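Local coordinates for protein type III Pentaketide Synthase (Neurospora crassa, PDB 3EUO) that acts as a fungal type III polyketide synthase that makes pentaketides, probably by acyl transfer and chain extension as in the chalcone synthase family, at residues G2-P13 against D203-G213; I223-I234 against G368-R379. All coordinates share one frame; numbering follows the deposited sequence.

How the interactions relate
Both interactions lie in one mixed sheet that runs through the middle of the chain. Across it, strands 204-211, 4-11, 224-233 and 370-378 follow side by side, each antiparallel to the next. Interaction 1 pairs the first two and interaction 2 the last two; their centres are about 15 Å apart. Strands 4-11 and 224-233 join them: I5 N lies 2.7 Å from Y224 O, a probable hydrogen bond. Along the chain interaction 1 is complete before interaction 2 begins, and strand 204-211 is followed directly by strand 224-233. The N-terminal and C-terminal halves, as expected for the thiolase superfamily, are thus joined through a continuous sheet.

Interaction 1: residues G2-P13 against D203-G213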
# COMPACT_ATOMS: atom_id res chain seq x y z
N GLY A 2 25.38 -5.62 -1.26
CA GLY A 2 25.16 -6.79 -0.41
C GLY A 2 23.72 -7.28 -0.38
O GLY A 2 23.28 -7.86 0.62
N LEU A 3 23.00 -7.06 -1.48
CA LEU A 3 21.60 -7.47 -1.58
C LEU A 3 21.50 -8.73 -2.42
O LEU A 3 21.99 -8.76 -3.55
CB LEU A 3 20.75 -6.36 -2.21
CG LEU A 3 20.73 -5.01 -1.49
CD1 LEU A 3 20.04 -3.95 -2.33
CD2 LEU A 3 20.06 -5.14 -0.11
N SER A 4 20.87 -9.77 -1.87
CA SER A 4 20.74 -11.03 -2.58
C SER A 4 19.38 -11.67 -2.35
O SER A 4 18.81 -11.58 -1.25
CB SER A 4 21.86 -12.00 -2.19
OG SER A 4 21.71 -12.43 -0.84
N ILE A 5 18.87 -12.31 -3.40
CA ILE A 5 17.66 -13.13 -3.32
C ILE A 5 18.09 -14.53 -2.93
O ILE A 5 18.75 -15.22 -3.70
CB ILE A 5 16.88 -13.13 -4.66
CG1 ILE A 5 16.34 -11.73 -4.98
CG2 ILE A 5 15.74 -14.16 -4.63
CD1 ILE A 5 15.75 -11.57 -6.41
N THR A 6 17.71 -14.94 -1.72
CA THR A 6 18.20 -16.20 -1.14
C THR A 6 17.18 -17.33 -1.21
O THR A 6 17.50 -18.49 -0.94
CB THR A 6 18.67 -16.01 0.30
OG1 THR A 6 17.62 -15.39 1.06
CG2 THR A 6 19.91 -15.13 0.35
N GLY A 7 15.94 -17.00 -1.57
CA GLY A 7 14.92 -18.01 -1.81
C GLY A 7 13.81 -17.46 -2.68
O GLY A 7 13.58 -16.25 -2.69
N LEU A 8 13.14 -18.35 -3.41
CA LEU A 8 11.96 -17.99 -4.19
C LEU A 8 10.94 -19.10 -4.01
O LEU A 8 11.30 -20.27 -3.88
CB LEU A 8 12.28 -17.83 -5.68
CG LEU A 8 13.36 -16.84 -6.14
CD1 LEU A 8 14.73 -17.53 -6.24
CD2 LEU A 8 12.98 -16.24 -7.49
N GLY A 9 9.67 -18.72 -4.01
CA GLY A 9 8.57 -19.67 -3.95
C GLY A 9 7.40 -19.20 -4.78
O GLY A 9 7.12 -18.00 -4.86
N VAL A 10 6.70 -20.16 -5.38
CA VAL A 10 5.56 -19.86 -6.24
C VAL A 10 4.48 -20.88 -5.94
O VAL A 10 4.77 -22.07 -5.78
CB VAL A 10 5.96 -19.92 -7.73
CG1 VAL A 10 4.75 -19.63 -8.64
CG2 VAL A 10 7.09 -18.94 -8.03
N GLN A 11 3.24 -20.42 -5.86
CA GLN A 11 2.12 -21.33 -5.69
C GLN A 11 0.94 -20.89 -6.55
O GLN A 11 0.26 -19.91 -6.25
CB GLN A 11 1.71 -21.45 -4.22
CG GLN A 11 0.60 -22.47 -3.97
CD GLN A 11 1.04 -23.90 -4.22
OE1 GLN A 11 2.20 -24.26 -4.03
NE2 GLN A 11 0.10 -24.73 -4.66
N TYR A 12 0.74 -21.63 -7.63
CA TYR A 12 -0.45 -21.47 -8.45
C TYR A 12 -1.60 -22.24 -7.81
O TYR A 12 -1.36 -23.23 -7.10
CB TYR A 12 -0.18 -21.96 -9.88
CG TYR A 12 0.64 -21.00 -10.72
CD1 TYR A 12 0.07 -19.86 -11.29
CD2 TYR A 12 2.01 -21.24 -10.96
CE1 TYR A 12 0.83 -18.98 -12.07
CE2 TYR A 12 2.77 -20.37 -11.74
CZ TYR A 12 2.18 -19.23 -12.29
OH TYR A 12 2.93 -18.36 -13.06
N PRO A 13 -2.84 -21.80 -8.03
CA PRO A 13 -4.01 -22.53 -7.55
C PRO A 13 -4.23 -23.85 -8.31
O PRO A 13 -3.50 -24.12 -9.27
CB PRO A 13 -5.16 -21.55 -7.78
CG PRO A 13 -4.68 -20.65 -8.88
CD PRO A 13 -3.21 -20.55 -8.72
N ASP A 203 -4.53 -16.25 -11.72
CA ASP A 203 -4.34 -16.20 -10.27
C ASP A 203 -3.02 -16.87 -9.90
O ASP A 203 -2.66 -17.91 -10.47
CB ASP A 203 -5.49 -16.93 -9.55
CG ASP A 203 -6.87 -16.44 -9.97
OD1 ASP A 203 -6.98 -15.30 -10.48
OD2 ASP A 203 -7.84 -17.20 -9.79
N CYS A 204 -2.32 -16.29 -8.93
CA CYS A 204 -1.03 -16.80 -8.49
C CYS A 204 -0.55 -16.09 -7.24
O CYS A 204 -0.94 -14.95 -6.98
CB CYS A 204 0.03 -16.61 -9.59
SG CYS A 204 1.65 -17.38 -9.24
N ALA A 205 0.30 -16.77 -6.48
CA ALA A 205 1.08 -16.07 -5.45
C ALA A 205 2.53 -16.45 -5.64
O ALA A 205 2.84 -17.58 -5.99
CB ALA A 205 0.60 -16.43 -4.06
N SER A 206 3.42 -15.49 -5.41
CA SER A 206 4.84 -15.75 -5.53
C SER A 206 5.58 -14.90 -4.52
O SER A 206 5.11 -13.82 -4.14
CB SER A 206 5.33 -15.44 -6.93
OG SER A 206 5.07 -14.09 -7.27
N ALA A 207 6.73 -15.38 -4.07
CA ALA A 207 7.50 -14.70 -3.04
C ALA A 207 8.99 -14.88 -3.24
O ALA A 207 9.43 -15.88 -3.82
CB ALA A 207 7.08 -15.20 -1.66
N VAL A 208 9.75 -13.89 -2.79
CA VAL A 208 11.20 -14.02 -2.67
C VAL A 208 11.63 -13.55 -1.28
O VAL A 208 10.93 -12.79 -0.62
CB VAL A 208 11.99 -13.26 -3.77
CG1 VAL A 208 11.57 -13.72 -5.17
CG2 VAL A 208 11.84 -11.74 -3.62
N ILE A 209 12.79 -14.05 -0.85
CA ILE A 209 13.45 -13.49 0.32
C ILE A 209 14.59 -12.61 -0.18
O ILE A 209 15.43 -13.08 -0.95
CB ILE A 209 14.04 -14.59 1.23
CG1 ILE A 209 12.93 -15.55 1.70
CG2 ILE A 209 14.81 -13.93 2.39
CD1 ILE A 209 11.80 -14.86 2.50
N LEU A 210 14.57 -11.34 0.21
CA LEU A 210 15.69 -10.44 -0.07
C LEU A 210 16.45 -10.20 1.22
O LEU A 210 15.88 -9.74 2.22
CB LEU A 210 15.23 -9.10 -0.65
CG LEU A 210 16.34 -8.20 -1.22
CD1 LEU A 210 16.97 -8.81 -2.48
CD2 LEU A 210 15.81 -6.81 -1.52
N SER A 211 17.74 -10.53 1.20
CA SER A 211 18.62 -10.35 2.35
C SER A 211 19.63 -9.24 2.10
O SER A 211 20.05 -9.04 0.96
CB SER A 211 19.38 -11.66 2.64
OG SER A 211 20.31 -11.48 3.69
N ASN A 212 20.03 -8.54 3.16
CA ASN A 212 21.12 -7.56 3.07
C ASN A 212 22.49 -8.13 3.44
O ASN A 212 23.46 -7.38 3.59
CB ASN A 212 20.81 -6.31 3.90
CG ASN A 212 20.96 -6.54 5.39
OD1 ASN A 212 21.10 -7.67 5.85
ND2 ASN A 212 20.93 -5.44 6.17
N GLY A 213 22.56 -9.44 3.64
CA GLY A 213 23.84 -10.12 3.86
C GLY A 213 24.48 -9.95 5.23
O GLY A 213 25.43 -10.66 5.58
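S4 and S211 form a hydrogen-bonded antiparallel pair, with S4 N to S211 O at 3.0 Å. Eight backbone bonds in all tie strand 4-11 to strand 204-211. The ladder slips by one residue at T6. T6 N bonds to I209 O, while I209 N bonds to G7 O. G7 N is buried here and has no partner in the model.

Apolar contacts line the face that carries I5, L8, V208 and L210. L8 and V208 lie side by side, with L8 CD2 3.7 Å from V208 CG1. I5 crosses both V208 and L210 at a slant, and its CG1 is 3.9 Å from L210 CD1. V208 and L210 also pack on helix 145-162. On the other face A205 and Q11 meet helix 70-96.

A sulfur-aromatic contact closes one end. C204 SG sits over a face of the Y12 ring, 3.6 Å from its centroid and 20° off the normal. With SG anti to the backbone N (chi1 -174°), the thiol reaches over the ring. D203 O lies at the ring edge, and Y12 OH bonds to S337.

At the other end S211 OG accepts from G213 N at 3.0 Å, an ST turn, and bonds to E216. The paired strands form part of the helix-flanked core sheet of the thiolase fold.

Interaction 2: residues I223-I234 against G368-R379; sequences IYDLLGWENRVI and GINVEMCMLKRR
D225 and R379 face each other at one end of an antiparallel ladder between strands 224-233 and 370-378. The ladder contains a beta bulge between L226 and G228, where L227 is the extra residue.

R379 meets D225 side-on through two nitrogens. NH2 bonds to D225 OD1 at 2.8 Å, on the syn lone pair. NE bonds to D225 OD2 at 2.9 Å, on the syn side but out of the carboxylate plane. Both oxygens lie near the guanidinium plane, although the two flat groups are turned 38° apart. The arginine chain bends at chi2 (-94°) on its way to the acid, and NH1 goes to K220 O. This double grip fixes the rotation of the carboxylate.

On the other face, Y224 and L376 cross at a slant. L376 CD1 lies over the Y224 ring, 4.2 Å from its centroid, in a CH-pi contact offset toward the rim. L376 CD2 turns to L226 CD1 at 3.7 Å. R378 runs extended past the ring, with CB 4.0 Å from Y224 CD1, and ends at D348.

Further along, E372 bends so that OE1 comes 3.6 Å from N231 CB. Its carboxylate forms a salt bridge with R151. E230 and R232 turn away from strand 370-378 to R132 and D131 of the second subunit, so strand 224-233 also serves the dimer interface.

At the far end I234 packs beside I369 and across V371. G368 closes an FGPG sequence, the probable counterpart of the GFGPG loop of chalcone synthases, and a cis peptide links it to I369. One water donates to both I234 O and G368 O, the latter at 2.6 Å.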
# COMPACT_ATOMS: atom_id res chain seq x y z
N ILE A 223 20.52 -17.13 -4.83
CA ILE A 223 20.09 -17.45 -6.18
C ILE A 223 20.46 -16.31 -7.12
O ILE A 223 21.07 -16.54 -8.17
CB ILE A 223 18.57 -17.78 -6.26
CG1 ILE A 223 18.24 -18.99 -5.40
CG2 ILE A 223 18.17 -18.10 -7.67
CD1 ILE A 223 17.69 -18.66 -4.08
N TYR A 224 20.12 -15.08 -6.73
CA TYR A 224 20.46 -13.89 -7.49
C TYR A 224 21.01 -12.85 -6.54
O TYR A 224 20.58 -12.78 -5.39
CB TYR A 224 19.23 -13.28 -8.17
CG TYR A 224 18.48 -14.16 -9.14
CD1 TYR A 224 18.94 -14.35 -10.45
CD2 TYR A 224 17.28 -14.77 -8.77
CE1 TYR A 224 18.25 -15.15 -11.35
CE2 TYR A 224 16.57 -15.57 -9.68
CZ TYR A 224 17.07 -15.75 -10.96
OH TYR A 224 16.36 -16.54 -11.85
N ASP A 225 21.96 -12.04 -7.02
CA ASP A 225 22.33 -10.80 -6.35
C ASP A 225 21.60 -9.64 -7.03
O ASP A 225 21.51 -9.60 -8.26
CB ASP A 225 23.84 -10.58 -6.42
CG ASP A 225 24.63 -11.67 -5.73
OD1 ASP A 225 24.36 -11.93 -4.53
OD2 ASP A 225 25.52 -12.26 -6.37
N LEU A 226 21.05 -8.72 -6.24
CA LEU A 226 20.35 -7.57 -6.80
C LEU A 226 21.33 -6.40 -6.89
O LEU A 226 21.82 -5.92 -5.88
CB LEU A 226 19.12 -7.20 -5.95
CG LEU A 226 18.31 -5.96 -6.32
CD1 LEU A 226 17.86 -5.96 -7.78
CD2 LEU A 226 17.11 -5.82 -5.38
N LEU A 227 21.63 -5.97 -8.12
CA LEU A 227 22.71 -5.00 -8.33
C LEU A 227 22.23 -3.57 -8.51
O LEU A 227 22.92 -2.62 -8.15
CB LEU A 227 23.57 -5.40 -9.54
CG LEU A 227 24.24 -6.78 -9.49
CD1 LEU A 227 25.05 -7.01 -10.76
CD2 LEU A 227 25.10 -6.94 -8.25
N GLY A 228 21.05 -3.42 -9.08
CA GLY A 228 20.53 -2.09 -9.35
C GLY A 228 19.13 -2.14 -9.88
O GLY A 228 18.59 -3.22 -10.17
N TRP A 229 18.53 -0.97 -10.02
CA TRP A 229 17.14 -0.86 -10.41
C TRP A 229 16.86 0.50 -10.99
O TRP A 229 17.56 1.48 -10.67
CB TRP A 229 16.21 -1.14 -9.21
CG TRP A 229 16.58 -0.38 -7.98
CD1 TRP A 229 16.17 0.88 -7.64
CD2 TRP A 229 17.43 -0.82 -6.91
NE1 TRP A 229 16.71 1.25 -6.43
CE2 TRP A 229 17.48 0.22 -5.96
CE3 TRP A 229 18.15 -2.00 -6.67
CZ2 TRP A 229 18.24 0.12 -4.78
CZ3 TRP A 229 18.90 -2.10 -5.50
CH2 TRP A 229 18.94 -1.04 -4.57
N GLU A 230 15.85 0.55 -11.85
CA GLU A 230 15.33 1.79 -12.41
C GLU A 230 13.81 1.79 -12.32
O GLU A 230 13.18 0.75 -12.51
CB GLU A 230 15.73 1.96 -13.88
CG GLU A 230 17.21 2.20 -14.12
CD GLU A 230 17.72 3.52 -13.55
OE1 GLU A 230 17.01 4.54 -13.67
OE2 GLU A 230 18.84 3.52 -12.99
N ASN A 231 13.25 2.95 -12.04
CA ASN A 231 11.81 3.13 -12.07
C ASN A 231 11.48 4.46 -12.74
O ASN A 231 12.14 5.46 -12.48
CB ASN A 231 11.21 3.03 -10.65
CG ASN A 231 11.68 4.15 -9.74
OD1 ASN A 231 12.83 4.19 -9.33
ND2 ASN A 231 10.77 5.07 -9.42
N ARG A 232 10.48 4.45 -13.61
CA ARG A 232 10.07 5.66 -14.34
C ARG A 232 8.56 5.65 -14.48
O ARG A 232 7.96 4.58 -14.54
CB ARG A 232 10.66 5.67 -15.76
CG ARG A 232 12.16 5.90 -15.86
CD ARG A 232 12.48 7.31 -16.39
NE ARG A 232 13.92 7.59 -16.35
CZ ARG A 232 14.47 8.81 -16.33
NH1 ARG A 232 13.71 9.90 -16.32
NH2 ARG A 232 15.79 8.94 -16.30
N VAL A 233 7.97 6.84 -14.58
CA VAL A 233 6.58 6.98 -14.97
C VAL A 233 6.53 7.58 -16.38
O VAL A 233 7.17 8.60 -16.64
CB VAL A 233 5.79 7.87 -13.98
CG1 VAL A 233 4.39 8.12 -14.48
CG2 VAL A 233 5.75 7.21 -12.61
N ILE A 234 5.81 6.93 -17.28
CA ILE A 234 5.63 7.44 -18.65
C ILE A 234 4.62 8.59 -18.58
O ILE A 234 3.51 8.41 -18.07
CB ILE A 234 5.13 6.33 -19.63
CG1 ILE A 234 6.14 5.16 -19.68
CG2 ILE A 234 4.88 6.91 -21.03
CD1 ILE A 234 5.73 3.96 -20.56
N GLY A 368 0.03 3.68 -14.43
CA GLY A 368 0.89 4.83 -14.21
C GLY A 368 0.99 5.73 -15.43
O GLY A 368 0.57 6.89 -15.38
N ILE A 369 1.55 5.23 -16.54
CA ILE A 369 2.17 3.90 -16.64
C ILE A 369 3.51 3.87 -15.92
O ILE A 369 4.39 4.68 -16.22
CB ILE A 369 2.37 3.46 -18.12
CG1 ILE A 369 1.02 3.29 -18.83
CG2 ILE A 369 3.19 2.14 -18.19
CD1 ILE A 369 1.14 3.01 -20.35
N ASN A 370 3.66 2.94 -14.98
CA ASN A 370 4.91 2.75 -14.26
C ASN A 370 5.76 1.70 -14.94
O ASN A 370 5.26 0.63 -15.29
CB ASN A 370 4.64 2.27 -12.83
CG ASN A 370 4.08 3.37 -11.94
OD1 ASN A 370 3.74 4.46 -12.39
ND2 ASN A 370 4.00 3.07 -10.65
N VAL A 371 7.05 2.00 -15.11
CA VAL A 371 8.02 1.05 -15.64
C VAL A 371 9.01 0.70 -14.53
O VAL A 371 9.52 1.58 -13.85
CB VAL A 371 8.81 1.65 -16.83
CG1 VAL A 371 9.78 0.62 -17.39
CG2 VAL A 371 7.86 2.17 -17.91
N GLU A 372 9.26 -0.60 -14.36
CA GLU A 372 10.22 -1.10 -13.39
C GLU A 372 11.24 -1.97 -14.09
O GLU A 372 10.87 -2.84 -14.88
CB GLU A 372 9.51 -1.94 -12.31
CG GLU A 372 8.48 -1.19 -11.47
CD GLU A 372 9.07 -0.28 -10.39
OE1 GLU A 372 10.27 -0.41 -10.04
OE2 GLU A 372 8.33 0.56 -9.86
N MET A 373 12.52 -1.73 -13.83
CA MET A 373 13.58 -2.64 -14.27
C MET A 373 14.53 -2.93 -13.12
O MET A 373 14.73 -2.08 -12.25
CB MET A 373 14.39 -2.05 -15.44
CG MET A 373 13.80 -2.25 -16.81
SD MET A 373 14.98 -1.99 -18.18
CE MET A 373 13.80 -1.82 -19.51
N CYS A 374 15.11 -4.12 -13.13
CA CYS A 374 16.17 -4.46 -12.19
C CYS A 374 17.27 -5.24 -12.89
O CYS A 374 17.03 -5.89 -13.92
CB CYS A 374 15.60 -5.24 -11.00
SG CYS A 374 14.96 -6.88 -11.40
N MET A 375 18.47 -5.16 -12.34
CA MET A 375 19.58 -5.98 -12.80
C MET A 375 19.94 -6.99 -11.72
O MET A 375 20.26 -6.61 -10.60
CB MET A 375 20.80 -5.12 -13.14
CG MET A 375 21.98 -5.93 -13.71
SD MET A 375 21.72 -6.63 -15.36
CE MET A 375 22.02 -5.16 -16.34
N LEU A 376 19.89 -8.27 -12.09
CA LEU A 376 20.27 -9.35 -11.19
C LEU A 376 21.52 -10.04 -11.71
O LEU A 376 21.73 -10.14 -12.92
CB LEU A 376 19.14 -10.38 -11.08
CG LEU A 376 17.76 -9.87 -10.65
CD1 LEU A 376 16.70 -10.93 -10.87
CD2 LEU A 376 17.79 -9.42 -9.20
N LYS A 377 22.35 -10.49 -10.78
CA LYS A 377 23.47 -11.36 -11.10
C LYS A 377 23.07 -12.75 -10.65
O LYS A 377 22.71 -12.96 -9.49
CB LYS A 377 24.76 -10.89 -10.43
CG LYS A 377 26.01 -11.69 -10.82
CD LYS A 377 27.27 -11.08 -10.23
CE LYS A 377 28.53 -11.85 -10.66
NZ LYS A 377 28.75 -13.06 -9.81
N ARG A 378 23.10 -13.70 -11.57
CA ARG A 378 22.74 -15.06 -11.26
C ARG A 378 23.96 -15.83 -10.78
O ARG A 378 24.98 -15.88 -11.47
CB ARG A 378 22.12 -15.73 -12.49
CG ARG A 378 21.69 -17.16 -12.25
CD ARG A 378 20.95 -17.68 -13.45
NE ARG A 378 20.73 -19.12 -13.38
CZ ARG A 378 20.04 -19.81 -14.28
NH1 ARG A 378 19.49 -19.20 -15.33
NH2 ARG A 378 19.89 -21.12 -14.14
N ARG A 379 23.86 -16.42 -9.58
CA ARG A 379 24.93 -17.27 -9.04
C ARG A 379 25.01 -18.59 -9.80
O ARG A 379 23.98 -19.21 -10.10
CB ARG A 379 24.71 -17.55 -7.55
CG ARG A 379 24.57 -16.31 -6.66
CD ARG A 379 25.88 -15.87 -6.03
NE ARG A 379 25.68 -14.79 -5.06
CZ ARG A 379 25.73 -14.93 -3.74
NH1 ARG A 379 25.99 -16.12 -3.18
NH2 ARG A 379 25.52 -13.87 -2.96
O HOH W 1 21.41 -19.21 -9.28
O HOH W 2 1.24 9.10 -16.64